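Local atomic coordinates of membrane lipoprotein TpN32 (Treponema pallidum, PDB entry 1XS5), a protein that binds L-methionine as a periplasmic-type binding lipoprotein of the NlpA family, and so probably serves in methionine uptake. Residues 39-42 with 43-47; 58-61 with 62-66. All blocks are in the same frame, centred on the assembly; numbering follows the deposited sequence.

How the contacts relate
Both contacts lie at the start of a helix, and both starts look onto the bound methionine. Contact 1 opens helix 40-49 and closes before contact 2 begins; the chain then runs through strand 54-59 of the six-stranded mixed sheet, whose last residues lead directly into helix 60-70 and contact 2. Their centres are about 12 Å apart, and they touch: Asn44 OD1 and Gln58 NE2, 3.0 Å apart, probably share a hydrogen bond, while Asn44 packs on Phe66. Together residues 39-47 and 58-66 supply Tyr40, Gln58, His59 and His62 to the part of the pocket that takes the ligand's thioether.

Contact 1. Residues 39-42 with 43-47; sequences NYVA and LNEAV. With MET (methionine), chain B.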
loop_
_atom_site.group_PDB
_atom_site.type_symbol
_atom_site.label_atom_id
_atom_site.label_comp_id
_atom_site.label_asym_id
_atom_site.label_seq_id
_atom_site.Cartn_x
_atom_site.Cartn_y
_atom_site.Cartn_z
ATOM N N ASN A 39 0.168 9.971 -8.230
ATOM C CA ASN A 39 -0.708 10.031 -7.072
ATOM C C ASN A 39 -1.832 9.068 -7.120
ATOM O O ASN A 39 -2.198 8.592 -8.194
ATOM C CB ASN A 39 -1.203 11.446 -6.775
ATOM C CG ASN A 39 -2.143 11.974 -7.809
ATOM O OD1 ASN A 39 -3.369 11.787 -7.730
ATOM N ND2 ASN A 39 -1.579 12.667 -8.796
ATOM N N TYR A 40 -2.336 8.744 -5.933
ATOM C CA TYR A 40 -3.393 7.747 -5.799
ATOM C C TYR A 40 -4.690 8.010 -6.600
ATOM O O TYR A 40 -5.232 7.106 -7.277
ATOM C CB TYR A 40 -3.770 7.563 -4.317
ATOM C CG TYR A 40 -2.671 7.126 -3.350
ATOM C CD1 TYR A 40 -1.559 6.382 -3.766
ATOM C CD2 TYR A 40 -2.812 7.377 -1.971
ATOM C CE1 TYR A 40 -0.618 5.882 -2.822
ATOM C CE2 TYR A 40 -1.867 6.891 -1.013
ATOM C CZ TYR A 40 -0.784 6.140 -1.446
ATOM O OH TYR A 40 0.051 5.595 -0.485
ATOM N N VAL A 41 -5.188 9.232 -6.524
ATOM C CA VAL A 41 -6.434 9.550 -7.195
ATOM C C VAL A 41 -6.319 9.478 -8.708
ATOM O O VAL A 41 -7.187 8.919 -9.384
ATOM C CB VAL A 41 -6.926 10.936 -6.723
ATOM C CG1 VAL A 41 -8.160 11.370 -7.539
ATOM C CG2 VAL A 41 -7.267 10.854 -5.199
ATOM N N ALA A 42 -5.223 10.008 -9.232
ATOM C CA ALA A 42 -5.035 9.977 -10.682
ATOM C C ALA A 42 -5.025 8.566 -11.264
ATOM O O ALA A 42 -5.478 8.295 -12.401
ATOM C CB ALA A 42 -3.742 10.716 -11.016
ATOM N N LEU A 43 -4.456 7.635 -10.504
ATOM C CA LEU A 43 -4.394 6.257 -10.973
ATOM C C LEU A 43 -5.787 5.637 -11.083
ATOM O O LEU A 43 -6.069 4.882 -12.006
ATOM C CB LEU A 43 -3.556 5.402 -9.988
ATOM C CG LEU A 43 -2.028 5.451 -10.187
ATOM C CD1 LEU A 43 -1.257 5.240 -8.871
ATOM C CD2 LEU A 43 -1.687 4.344 -11.196
ATOM N N ASN A 44 -6.626 5.874 -10.076
ATOM C CA ASN A 44 -7.967 5.296 -10.132
ATOM C C ASN A 44 -8.881 6.018 -11.130
ATOM O O ASN A 44 -9.700 5.378 -11.795
ATOM C CB ASN A 44 -8.604 5.262 -8.728
ATOM C CG ASN A 44 -8.123 4.051 -7.906
ATOM O OD1 ASN A 44 -7.822 3.010 -8.462
ATOM N ND2 ASN A 44 -8.084 4.196 -6.577
ATOM N N GLU A 45 -8.739 7.333 -11.242
ATOM C CA GLU A 45 -9.551 8.060 -12.199
ATOM C C GLU A 45 -9.177 7.639 -13.635
ATOM O O GLU A 45 -10.033 7.625 -14.518
ATOM C CB GLU A 45 -9.350 9.568 -12.026
ATOM C CG GLU A 45 -9.896 10.104 -10.715
ATOM C CD GLU A 45 -9.825 11.644 -10.596
ATOM O OE1 GLU A 45 -8.918 12.277 -11.196
ATOM O OE2 GLU A 45 -10.676 12.226 -9.878
ATOM N N ALA A 46 -7.910 7.272 -13.880
ATOM C CA ALA A 46 -7.510 6.899 -15.248
ATOM C C ALA A 46 -8.134 5.565 -15.606
ATOM O O ALA A 46 -8.490 5.324 -16.786
ATOM C CB ALA A 46 -5.970 6.826 -15.403
ATOM N N VAL A 47 -8.240 4.668 -14.632
ATOM C CA VAL A 47 -8.912 3.392 -14.927
ATOM C C VAL A 47 -10.435 3.690 -15.151
ATOM O O VAL A 47 -11.050 3.158 -16.083
ATOM C CB VAL A 47 -8.753 2.366 -13.759
ATOM C CG1 VAL A 47 -9.756 1.174 -13.963
ATOM C CG2 VAL A 47 -7.300 1.820 -13.706
HETATM N N MET B . 1.536 -0.337 -1.279
HETATM C CA MET B . 0.644 0.357 -0.279
HETATM C C MET B . 0.469 -0.428 1.040
HETATM O O MET B . 0.588 0.182 2.131
HETATM C CB MET B . -0.754 0.600 -0.888
HETATM C CG MET B . -1.583 1.544 -0.044
HETATM S SD MET B . -3.251 1.841 -0.675
HETATM C CE MET B . -2.838 3.068 -1.985
HETATM O OXT MET B . 0.210 -1.649 0.963
HETATM O O HOH W 1 -7.542 6.711 -5.287
#
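Tyr40 O is shared by two donors: Asn44 N reaches it through a weak hydrogen bond of 3.4 Å, and a water gives it a second weak one. The same water accepts from Asn44 ND2 at 2.9 Å, so that it closes a small bridge from the first-turn carbonyl to the side chain one turn on. The other end of this amide is also held, since Asn44 OD1 accepts from Asn55 ND2; gripped at both ends, the amide has little freedom to flip.

Asn39 caps the helix. With CG lying between the backbone N and the carbonyl carbon (chi1 68°), its OD1 turns forward over the first helical turn and accepts from Ala42 N at 3.0 Å, the donor standing well above the carbonyl plane. Asn39 O takes a weak bond from Leu43 N, and the leucine's CD1 rests 3.5 Å from Asn39 O. The first two i to i+4 bonds, to Asn39 O and Tyr40 O, are thus both weak; in the next, Glu45 N meets Val41 O at 2.9 Å. Beyond CG, which lies against Val41 O, Glu45 runs out extended and crosses Val41 obliquely, its carboxylate carbon CD 3.5 Å from Val41 CG1, a purely van der Waals touch.

The Tyr40 ring reaches the pocket, CG being anti to the carbonyl carbon (chi1 -59°). The methyl CE of the bound methionine sits over one face of this ring, 3.7 Å from Tyr40 CE1 and displaced toward the rim, while the ring meets His62 edge-to-face. Behind it, helix 40-49 lies against strand 54-59 through Leu43 and Asn44 on Phe57, against helix 60-70 through Glu45 on Phe66, and against strand 74-82 through Asn44 and Val47 on Leu74.

Contact 2. Residues 58-61 with 62-66; sequences QHVP and HMQQF. With MET (methionine), chain B.
The His59 and His62 rings form a corner round the thioether of the bound methionine. The sulfur SD lies over one face of the His59 ring, offset toward its rim and 3.4 Å from His59 NE2, and the methyl CE stands over the centre of the His62 ring. Gln58 CB adds a third wall, 3.6 Å from the ligand's CE.

Each imidazole is held at its edge. His62 ND1 donates almost straight (171°) to Gln58 OE1 at 3.0 Å, with the oxygen exactly in the ring plane; this sets the ring's rotation. His59 occupies the N-cap position; with CG between the backbone N and the carbonyl carbon (chi1 45°), its ND1 can take the capping bond from His62 N at 3.2 Å, tilted from the ring plane. His59 NE2 bonds to Asn112 OD1.

Further out, Met63 N bonds to His59 O and Gln64 N to Val60 O at 2.8 Å, while Gln64 leans its amide across Val60 CG1. At this junction of strand 54-59 with helix 60-70, the first helical turn and its capping histidine line the ligand cleft, consistent with the periplasmic binding protein fold of the NlpA family, which binds its ligand between two lobes.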
loop_
_atom_site.group_PDB
_atom_site.type_symbol
_atom_site.label_atom_id
_atom_site.label_comp_id
_atom_site.label_asym_id
_atom_site.label_seq_id
_atom_site.Cartn_x
_atom_site.Cartn_y
_atom_site.Cartn_z
ATOM N N GLN A 58 -2.711 -0.384 -4.931
ATOM C CA GLN A 58 -3.470 -0.199 -3.707
ATOM C C GLN A 58 -4.026 -1.489 -3.121
ATOM O O GLN A 58 -3.932 -2.551 -3.754
ATOM C CB GLN A 58 -4.662 0.714 -4.025
ATOM C CG GLN A 58 -5.795 -0.037 -4.848
ATOM C CD GLN A 58 -6.755 0.891 -5.633
ATOM O OE1 GLN A 58 -7.421 1.735 -5.076
ATOM N NE2 GLN A 58 -6.809 0.705 -6.921
ATOM N N HIS A 59 -4.628 -1.359 -1.933
ATOM C CA HIS A 59 -5.291 -2.505 -1.306
ATOM C C HIS A 59 -6.832 -2.287 -1.412
ATOM O O HIS A 59 -7.284 -1.216 -1.837
ATOM C CB HIS A 59 -4.816 -2.680 0.150
ATOM C CG HIS A 59 -4.747 -1.414 0.942
ATOM N ND1 HIS A 59 -5.842 -0.618 1.197
ATOM C CD2 HIS A 59 -3.715 -0.843 1.596
ATOM C CE1 HIS A 59 -5.490 0.383 1.978
ATOM N NE2 HIS A 59 -4.200 0.266 2.236
ATOM N N VAL A 60 -7.644 -3.289 -1.051
ATOM C CA VAL A 60 -9.080 -3.124 -1.191
ATOM C C VAL A 60 -9.742 -1.976 -0.394
ATOM O O VAL A 60 -10.638 -1.303 -0.920
ATOM C CB VAL A 60 -9.834 -4.490 -0.955
ATOM C CG1 VAL A 60 -11.338 -4.259 -1.026
ATOM C CG2 VAL A 60 -9.449 -5.484 -2.068
ATOM N N PRO A 61 -9.342 -1.754 0.886
ATOM C CA PRO A 61 -9.954 -0.653 1.632
ATOM C C PRO A 61 -9.721 0.692 0.909
ATOM O O PRO A 61 -10.576 1.556 0.911
ATOM C CB PRO A 61 -9.238 -0.710 2.996
ATOM C CG PRO A 61 -9.076 -2.189 3.217
ATOM C CD PRO A 61 -8.609 -2.668 1.803
ATOM N N HIS A 62 -8.560 0.860 0.285
ATOM C CA HIS A 62 -8.284 2.100 -0.434
ATOM C C HIS A 62 -9.206 2.237 -1.659
ATOM O O HIS A 62 -9.743 3.289 -1.911
ATOM C CB HIS A 62 -6.805 2.155 -0.844
ATOM C CG HIS A 62 -6.433 3.432 -1.530
ATOM N ND1 HIS A 62 -6.571 3.612 -2.887
ATOM C CD2 HIS A 62 -6.004 4.611 -1.033
ATOM C CE1 HIS A 62 -6.233 4.852 -3.198
ATOM N NE2 HIS A 62 -5.892 5.480 -2.086
ATOM N N MET A 63 -9.358 1.158 -2.405
ATOM C CA MET A 63 -10.209 1.094 -3.584
ATOM C C MET A 63 -11.662 1.399 -3.176
ATOM O O MET A 63 -12.385 2.157 -3.866
ATOM C CB MET A 63 -10.127 -0.320 -4.178
ATOM C CG MET A 63 -10.822 -0.451 -5.515
ATOM S SD MET A 63 -11.004 -2.165 -6.022
ATOM C CE MET A 63 -12.267 -2.764 -4.817
ATOM N N GLN A 64 -12.089 0.799 -2.057
ATOM C CA GLN A 64 -13.450 1.041 -1.549
ATOM C C GLN A 64 -13.642 2.483 -1.197
ATOM O O GLN A 64 -14.671 3.072 -1.535
ATOM C CB GLN A 64 -13.757 0.130 -0.343
ATOM C CG GLN A 64 -13.884 -1.316 -0.815
ATOM C CD GLN A 64 -13.986 -2.338 0.306
ATOM O OE1 GLN A 64 -13.511 -2.106 1.427
ATOM N NE2 GLN A 64 -14.584 -3.504 -0.002
ATOM N N GLN A 65 -12.653 3.075 -0.532
ATOM C CA GLN A 65 -12.732 4.481 -0.194
ATOM C C GLN A 65 -12.909 5.277 -1.492
ATOM O O GLN A 65 -13.760 6.177 -1.568
ATOM C CB GLN A 65 -11.442 4.921 0.531
ATOM C CG GLN A 65 -11.476 6.282 1.264
ATOM C CD GLN A 65 -11.562 7.501 0.344
ATOM O OE1 GLN A 65 -10.911 7.560 -0.719
ATOM N NE2 GLN A 65 -12.356 8.499 0.761
ATOM N N PHE A 66 -12.102 4.971 -2.516
ATOM C CA PHE A 66 -12.229 5.721 -3.775
ATOM C C PHE A 66 -13.621 5.553 -4.390
ATOM O O PHE A 66 -14.213 6.536 -4.852
ATOM C CB PHE A 66 -11.183 5.286 -4.812
ATOM C CG PHE A 66 -11.415 5.864 -6.190
ATOM C CD1 PHE A 66 -10.873 7.095 -6.540
ATOM C CD2 PHE A 66 -12.192 5.163 -7.139
ATOM C CE1 PHE A 66 -11.100 7.628 -7.834
ATOM C CE2 PHE A 66 -12.422 5.683 -8.422
ATOM C CZ PHE A 66 -11.876 6.921 -8.769
HETATM N N MET B . 1.536 -0.337 -1.279
HETATM C CA MET B . 0.644 0.357 -0.279
HETATM C C MET B . 0.469 -0.428 1.040
HETATM O O MET B . 0.588 0.182 2.131
HETATM C CB MET B . -0.754 0.600 -0.888
HETATM C CG MET B . -1.583 1.544 -0.044
HETATM S SD MET B . -3.251 1.841 -0.675
HETATM C CE MET B . -2.838 3.068 -1.985
HETATM O OXT MET B . 0.210 -1.649 0.963
#